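Long-range contacts in cupin type-2 domain-containing protein (Burkholderia xenovorans, PDB 2O8Q), which is of unknown function but has a cupin-like fold and binds a nickel ion in the crystal: residues A[66-71]-A[112-117]; A[73-78]-A[85-90]. All coordinates share one frame; numbering follows the deposited sequence. Where two conformers were deposited one is given.

Contact 1: residues A[66-71]-A[112-117]; sequences QLFYVL and VLEIVS. With EDO (1,2-ethanediol), chain F.
E114 carries the polar half of this contact between antiparallel strands 66-71 and 112-116. Its CG stands anti to the backbone N (chi1 180°), and the chain stays extended beyond it, alongside the F68 ring. CB starts 3.6 Å from F68 CE1, and CG lies close to the same ring carbon. CD reaches between CE1 and CZ, with the carboxylate turned 32° from the ring plane. At the tip, OE2 accepts a hydrogen bond of 2.8 Å from Q66 NE2. The bond is somewhat bent at the hydrogen, but it lies near the Q66 amide plane and meets OE2 nearly along its C-O axis. The other oxygen, OE1, is hydrogen-bonded to H44. Both carboxylate oxygens of this buried group therefore have partners, and its rotation is fixed.

Four backbone bonds join the strands: L67 and I115 bond both ways, as do Y69 and L113. F68 CB also packs on V112 CG2 at 3.8 Å. The opposite face carries L67, Y69, L113 and I115, where L67 CD2 and I115 CD1 lie 4.2 Å apart.

Hydrogen bonds thus run from Q66 through E114 to H44. The Q66 side chain is about 5 Å from the nickel held by H59, H61 and H101, which places this end of the contact near the metal site. S117 OG is hydrogen-bonded to M40 O; a 1,2-ethanediol, probably from the crystallisation liquor, adds only weak hydrogen bonds. Strand 92-94 flanks 66-72 and strand 42-48 flanks 111-116, while L67, Y69, L71 and L113 pack against a second subunit.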
loop_
_atom_site.group_PDB
_atom_site.type_symbol
_atom_site.label_atom_id
_atom_site.label_comp_id
_atom_site.label_asym_id
_atom_site.label_seq_id
_atom_site.Cartn_x
_atom_site.Cartn_y
_atom_site.Cartn_z
ATOM N N GLN A 66 9.532 0.595 -0.554
ATOM C CA GLN A 66 10.686 1.121 0.112
ATOM C C GLN A 66 11.424 2.178 -0.742
ATOM O O GLN A 66 11.841 1.901 -1.846
ATOM C CB GLN A 66 11.662 -0.025 0.449
ATOM C CG GLN A 66 12.849 0.449 1.269
ATOM C CD GLN A 66 13.645 -0.736 1.823
ATOM O OE1 GLN A 66 13.959 -1.670 1.069
ATOM N NE2 GLN A 66 13.972 -0.682 3.145
ATOM N N LEU A 67 11.566 3.385 -0.180
ATOM C CA LEU A 67 12.234 4.482 -0.885
ATOM C C LEU A 67 13.186 5.219 0.015
ATOM O O LEU A 67 12.838 5.499 1.166
ATOM C CB LEU A 67 11.183 5.517 -1.354
ATOM C CG LEU A 67 11.648 6.732 -2.168
ATOM C CD1 LEU A 67 12.324 6.385 -3.506
ATOM C CD2 LEU A 67 10.454 7.686 -2.427
ATOM N N PHE A 68 14.383 5.549 -0.490
ATOM C CA PHE A 68 15.338 6.400 0.214
ATOM C C PHE A 68 15.513 7.690 -0.573
ATOM O O PHE A 68 15.588 7.669 -1.825
ATOM C CB PHE A 68 16.710 5.724 0.282
ATOM C CG PHE A 68 16.687 4.507 1.156
ATOM C CD1 PHE A 68 16.799 4.615 2.539
ATOM C CD2 PHE A 68 16.381 3.279 0.628
ATOM C CE1 PHE A 68 16.696 3.500 3.342
ATOM C CE2 PHE A 68 16.282 2.187 1.448
ATOM C CZ PHE A 68 16.419 2.289 2.785
ATOM N N TYR A 69 15.577 8.788 0.172
ATOM C CA TYR A 69 15.883 10.123 -0.393
ATOM C C TYR A 69 17.002 10.733 0.432
ATOM O O TYR A 69 16.854 10.972 1.584
ATOM C CB TYR A 69 14.647 11.031 -0.421
ATOM C CG TYR A 69 14.849 12.316 -1.194
ATOM C CD1 TYR A 69 15.456 13.394 -0.577
ATOM C CD2 TYR A 69 14.512 12.416 -2.531
ATOM C CE1 TYR A 69 15.672 14.562 -1.287
ATOM C CE2 TYR A 69 14.708 13.570 -3.230
ATOM C CZ TYR A 69 15.298 14.643 -2.619
ATOM O OH TYR A 69 15.521 15.817 -3.333
ATOM N N VAL A 70 18.144 10.971 -0.195
ATOM C CA VAL A 70 19.309 11.493 0.519
ATOM C C VAL A 70 19.185 12.988 0.768
ATOM O O VAL A 70 18.999 13.789 -0.150
ATOM C CB VAL A 70 20.621 11.166 -0.208
ATOM C CG1 VAL A 70 21.803 11.729 0.610
ATOM C CG2 VAL A 70 20.741 9.660 -0.405
ATOM N N LEU A 71 19.307 13.364 2.054
ATOM C CA LEU A 71 19.140 14.766 2.482
ATOM C C LEU A 71 20.487 15.495 2.607
ATOM O O LEU A 71 20.565 16.716 2.473
ATOM C CB LEU A 71 18.391 14.787 3.822
ATOM C CG LEU A 71 16.990 14.163 3.804
ATOM C CD1 LEU A 71 16.465 13.993 5.238
ATOM C CD2 LEU A 71 16.041 14.993 2.926
ATOM N N VAL A 112 19.494 10.522 5.513
ATOM C CA VAL A 112 18.664 9.960 4.469
ATOM C C VAL A 112 17.282 9.700 5.036
ATOM O O VAL A 112 17.150 9.131 6.124
ATOM C CB VAL A 112 19.343 8.690 3.844
ATOM C CG1 VAL A 112 19.601 7.627 4.878
ATOM C CG2 VAL A 112 18.520 8.161 2.650
ATOM N N LEU A 113 16.259 10.052 4.284
ATOM C CA LEU A 113 14.888 9.733 4.643
ATOM C C LEU A 113 14.527 8.385 4.010
ATOM O O LEU A 113 14.756 8.142 2.836
ATOM C CB LEU A 113 13.964 10.813 4.083
ATOM C CG LEU A 113 12.457 10.656 4.298
ATOM C CD1 LEU A 113 12.047 10.756 5.790
ATOM C CD2 LEU A 113 11.662 11.698 3.404
ATOM N N GLU A 114 13.948 7.517 4.825
ATOM C CA GLU A 114 13.464 6.219 4.402
ATOM C C GLU A 114 11.950 6.221 4.612
ATOM O O GLU A 114 11.489 6.577 5.684
ATOM C CB GLU A 114 14.057 5.052 5.218
ATOM C CG GLU A 114 13.550 3.660 4.796
ATOM C CD GLU A 114 14.214 2.523 5.523
ATOM O OE1 GLU A 114 14.774 2.736 6.640
ATOM O OE2 GLU A 114 14.178 1.363 5.019
ATOM N N ILE A 115 11.218 5.788 3.572
ATOM C CA ILE A 115 9.772 5.584 3.607
ATOM C C ILE A 115 9.551 4.118 3.259
ATOM O O ILE A 115 10.034 3.651 2.243
ATOM C CB ILE A 115 9.016 6.491 2.630
ATOM C CG1 ILE A 115 9.500 7.940 2.733
ATOM C CG2 ILE A 115 7.491 6.296 2.830
ATOM C CD1 ILE A 115 10.592 8.359 1.712
ATOM N N VAL A 116 8.790 3.385 4.073
ATOM C CA VAL A 116 8.720 1.936 3.929
ATOM C C VAL A 116 7.368 1.436 4.389
ATOM O O VAL A 116 6.787 1.994 5.330
ATOM C CB VAL A 116 9.807 1.289 4.836
ATOM C CG1 VAL A 116 9.389 1.358 6.367
ATOM C CG2 VAL A 116 10.132 -0.177 4.466
ATOM N N SER A 117 6.872 0.384 3.749
ATOM C CA SER A 117 5.667 -0.329 4.198
ATOM C C SER A 117 6.047 -1.810 4.236
ATOM O O SER A 117 6.646 -2.314 3.288
ATOM C CB SER A 117 4.530 -0.144 3.229
ATOM O OG SER A 117 3.425 -0.948 3.656
HETATM C C1 EDO F . 0.502 -1.289 2.105
HETATM O O1 EDO F . 0.645 -2.607 2.709
HETATM C C2 EDO F . 1.086 -1.075 0.681
HETATM O O2 EDO F . 2.483 -1.382 0.426
#

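Contact 2: residues A[73-78]-A[85-90]; sequences GWVEFE and VMLEAG
Four backbone hydrogen bonds hold strands 74-78 and 85-88 together as an antiparallel hairpin. V75 and L87 exchange two, and the one from L87 N to V75 O is the straighter, at 2.8 Å and 172°. F77 and V85 exchange the other two. The V85 N to F77 O bond is also 2.8 Å, but its donor sits above the carbonyl plane. Beyond the last bonded pair a water bridges the strands: it donates to G73 O at 2.6 Å and accepts from A89 N at 3.0 Å.

W74, E76 and M86 meet on one face. M86 is a selenomethionine. Its chain bends at chi2 and chi3 (77° and 67°), which brings SE to W74 CE3 at 3.4 Å. This is a Met-aromatic contact, with SE oblique to the indole. The methyl CE goes on to E76 CB, 4.0 Å away. E76 OE1 forms a salt bridge with R105 of strand 101-106.

The other face is apolar and buried. V75 CG1 lies beside L87 CB. L87 CD1 meets the edge of the F77 ring at CE2, 3.9 Å away, while V75 CG2 lies over one face of that ring, toward its rim. V70 and I8 also pack against L87.

The hairpin is thus two-sided. One face turns hydrocarbon to the protein interior, while the other combines a Met-aromatic contact with charged groups and is partly exposed to solvent.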
loop_
_atom_site.group_PDB
_atom_site.type_symbol
_atom_site.label_atom_id
_atom_site.label_comp_id
_atom_site.label_asym_id
_atom_site.label_seq_id
_atom_site.Cartn_x
_atom_site.Cartn_y
_atom_site.Cartn_z
ATOM N N GLY A 73 25.072 14.526 2.576
ATOM C CA GLY A 73 26.147 13.564 2.486
ATOM C C GLY A 73 25.980 12.674 1.295
ATOM O O GLY A 73 25.366 13.050 0.282
ATOM N N TRP A 74 26.575 11.483 1.384
ATOM C CA TRP A 74 26.482 10.534 0.294
ATOM C C TRP A 74 26.509 9.118 0.827
ATOM O O TRP A 74 26.938 8.866 1.929
ATOM C CB TRP A 74 27.625 10.774 -0.712
ATOM C CG TRP A 74 29.029 10.613 -0.172
ATOM C CD1 TRP A 74 29.896 11.623 0.159
ATOM C CD2 TRP A 74 29.740 9.376 0.115
ATOM N NE1 TRP A 74 31.078 11.106 0.637
ATOM C CE2 TRP A 74 31.015 9.741 0.616
ATOM C CE3 TRP A 74 29.435 8.008 -0.013
ATOM C CZ2 TRP A 74 31.941 8.797 1.019
ATOM C CZ3 TRP A 74 30.372 7.077 0.389
ATOM C CH2 TRP A 74 31.598 7.477 0.882
ATOM N N VAL A 75 25.960 8.200 0.048
ATOM C CA VAL A 75 25.933 6.794 0.439
ATOM C C VAL A 75 26.000 5.971 -0.847
ATOM O O VAL A 75 25.418 6.348 -1.869
ATOM C CB VAL A 75 24.648 6.452 1.216
ATOM C CG1 VAL A 75 23.370 6.832 0.430
ATOM C CG2 VAL A 75 24.623 4.996 1.650
ATOM N N GLU A 76 26.750 4.860 -0.812
ATOM C CA GLU A 76 26.870 3.945 -1.960
ATOM C C GLU A 76 26.225 2.612 -1.568
ATOM O O GLU A 76 26.585 1.975 -0.563
ATOM C CB GLU A 76 28.345 3.744 -2.326
ATOM C CG GLU A 76 28.558 2.986 -3.616
ATOM C CD GLU A 76 29.986 2.867 -4.021
ATOM O OE1 GLU A 76 30.814 2.556 -3.141
ATOM O OE2 GLU A 76 30.294 3.100 -5.224
ATOM N N PHE A 77 25.258 2.214 -2.405
ATOM C CA PHE A 77 24.555 0.959 -2.288
ATOM C C PHE A 77 24.983 0.059 -3.428
ATOM O O PHE A 77 25.628 0.478 -4.415
ATOM C CB PHE A 77 23.056 1.215 -2.456
ATOM C CG PHE A 77 22.436 2.041 -1.342
ATOM C CD1 PHE A 77 22.597 1.661 -0.030
ATOM C CD2 PHE A 77 21.629 3.134 -1.632
ATOM C CE1 PHE A 77 22.006 2.399 1.005
ATOM C CE2 PHE A 77 20.997 3.849 -0.608
ATOM C CZ PHE A 77 21.183 3.493 0.693
ATOM N N GLU A 78 24.715 -1.236 -3.297
ATOM C CA GLU A 78 24.919 -2.173 -4.381
ATOM C C GLU A 78 23.685 -3.056 -4.456
ATOM O O GLU A 78 23.188 -3.515 -3.437
ATOM C CB GLU A 78 26.181 -3.033 -4.209
ATOM C CG GLU A 78 26.515 -3.814 -5.441
ATOM C CD GLU A 78 27.709 -4.750 -5.281
ATOM O OE1 GLU A 78 28.368 -4.707 -4.215
ATOM O OE2 GLU A 78 27.987 -5.515 -6.238
ATOM N N VAL A 85 25.746 1.909 -6.825
ATOM C CA VAL A 85 25.080 3.191 -7.036
ATOM C C VAL A 85 25.577 4.143 -5.969
ATOM O O VAL A 85 25.398 3.878 -4.780
ATOM C CB VAL A 85 23.523 3.090 -6.793
ATOM C CG1 VAL A 85 22.920 4.483 -6.921
ATOM C CG2 VAL A 85 22.871 2.081 -7.712
HETATM N N MSE A 86 26.106 5.286 -6.373
HETATM C CA MSE A 86 26.500 6.334 -5.456
HETATM C C MSE A 86 25.450 7.474 -5.420
HETATM O O MSE A 86 25.146 8.058 -6.451
HETATM C CB MSE A 86 27.847 6.882 -5.874
HETATM C CG MSE A 86 28.218 8.164 -5.202
HETATM SE SE MSE A 86 28.816 7.799 -3.397
HETATM C CE MSE A 86 30.486 6.829 -3.702
ATOM N N LEU A 87 24.884 7.766 -4.253
ATOM C CA LEU A 87 23.880 8.787 -4.136
ATOM C C LEU A 87 24.393 9.955 -3.302
ATOM O O LEU A 87 24.945 9.741 -2.227
ATOM C CB LEU A 87 22.629 8.244 -3.411
ATOM C CG LEU A 87 21.805 7.157 -4.045
ATOM C CD1 LEU A 87 20.577 6.816 -3.088
ATOM C CD2 LEU A 87 21.348 7.620 -5.414
ATOM N N GLU A 88 24.135 11.177 -3.758
ATOM C CA GLU A 88 24.458 12.377 -2.999
ATOM C C GLU A 88 23.143 13.052 -2.630
ATOM O O GLU A 88 22.069 12.538 -2.993
ATOM C CB GLU A 88 25.271 13.353 -3.856
ATOM C CG GLU A 88 26.568 12.827 -4.396
ATOM C CD GLU A 88 27.255 13.898 -5.234
ATOM O OE1 GLU A 88 27.969 14.710 -4.633
ATOM O OE2 GLU A 88 27.056 13.923 -6.465
ATOM N N ALA A 89 23.208 14.220 -1.985
ATOM C CA ALA A 89 21.956 14.926 -1.618
ATOM C C ALA A 89 21.068 15.078 -2.859
ATOM O O ALA A 89 21.572 15.476 -3.942
ATOM C CB ALA A 89 22.228 16.282 -0.969
ATOM N N GLY A 90 19.769 14.795 -2.692
ATOM C CA GLY A 90 18.808 14.922 -3.778
ATOM C C GLY A 90 18.634 13.624 -4.524
ATOM O O GLY A 90 17.745 13.530 -5.333
HETATM O O HOH W 1 25.664 15.386 -0.819
#

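Both contacts lie within the cupin domain, their centres about 12 Å apart, and they belong to different sheets. Contact 1 pairs inner strands of the six-stranded sheet. Contact 2 is a hairpin in the three-stranded sheet, where strand 74-79 also pairs with 101-106. Along the chain contact 2 is nested inside the loop closed by contact 1, and strand 66-72 runs almost directly into 74-79. The two also touch: V70 O lies 2.8 Å from G90 N, a probable hydrogen bond, and V70 CG2 packs on L87 CB at 3.8 Å. V70 thus joins the two contacts, by its carbonyl to the G90 turn and by its side chain to L87. The arrangement is consistent with opposing walls of a cupin beta-barrel around the nickel site.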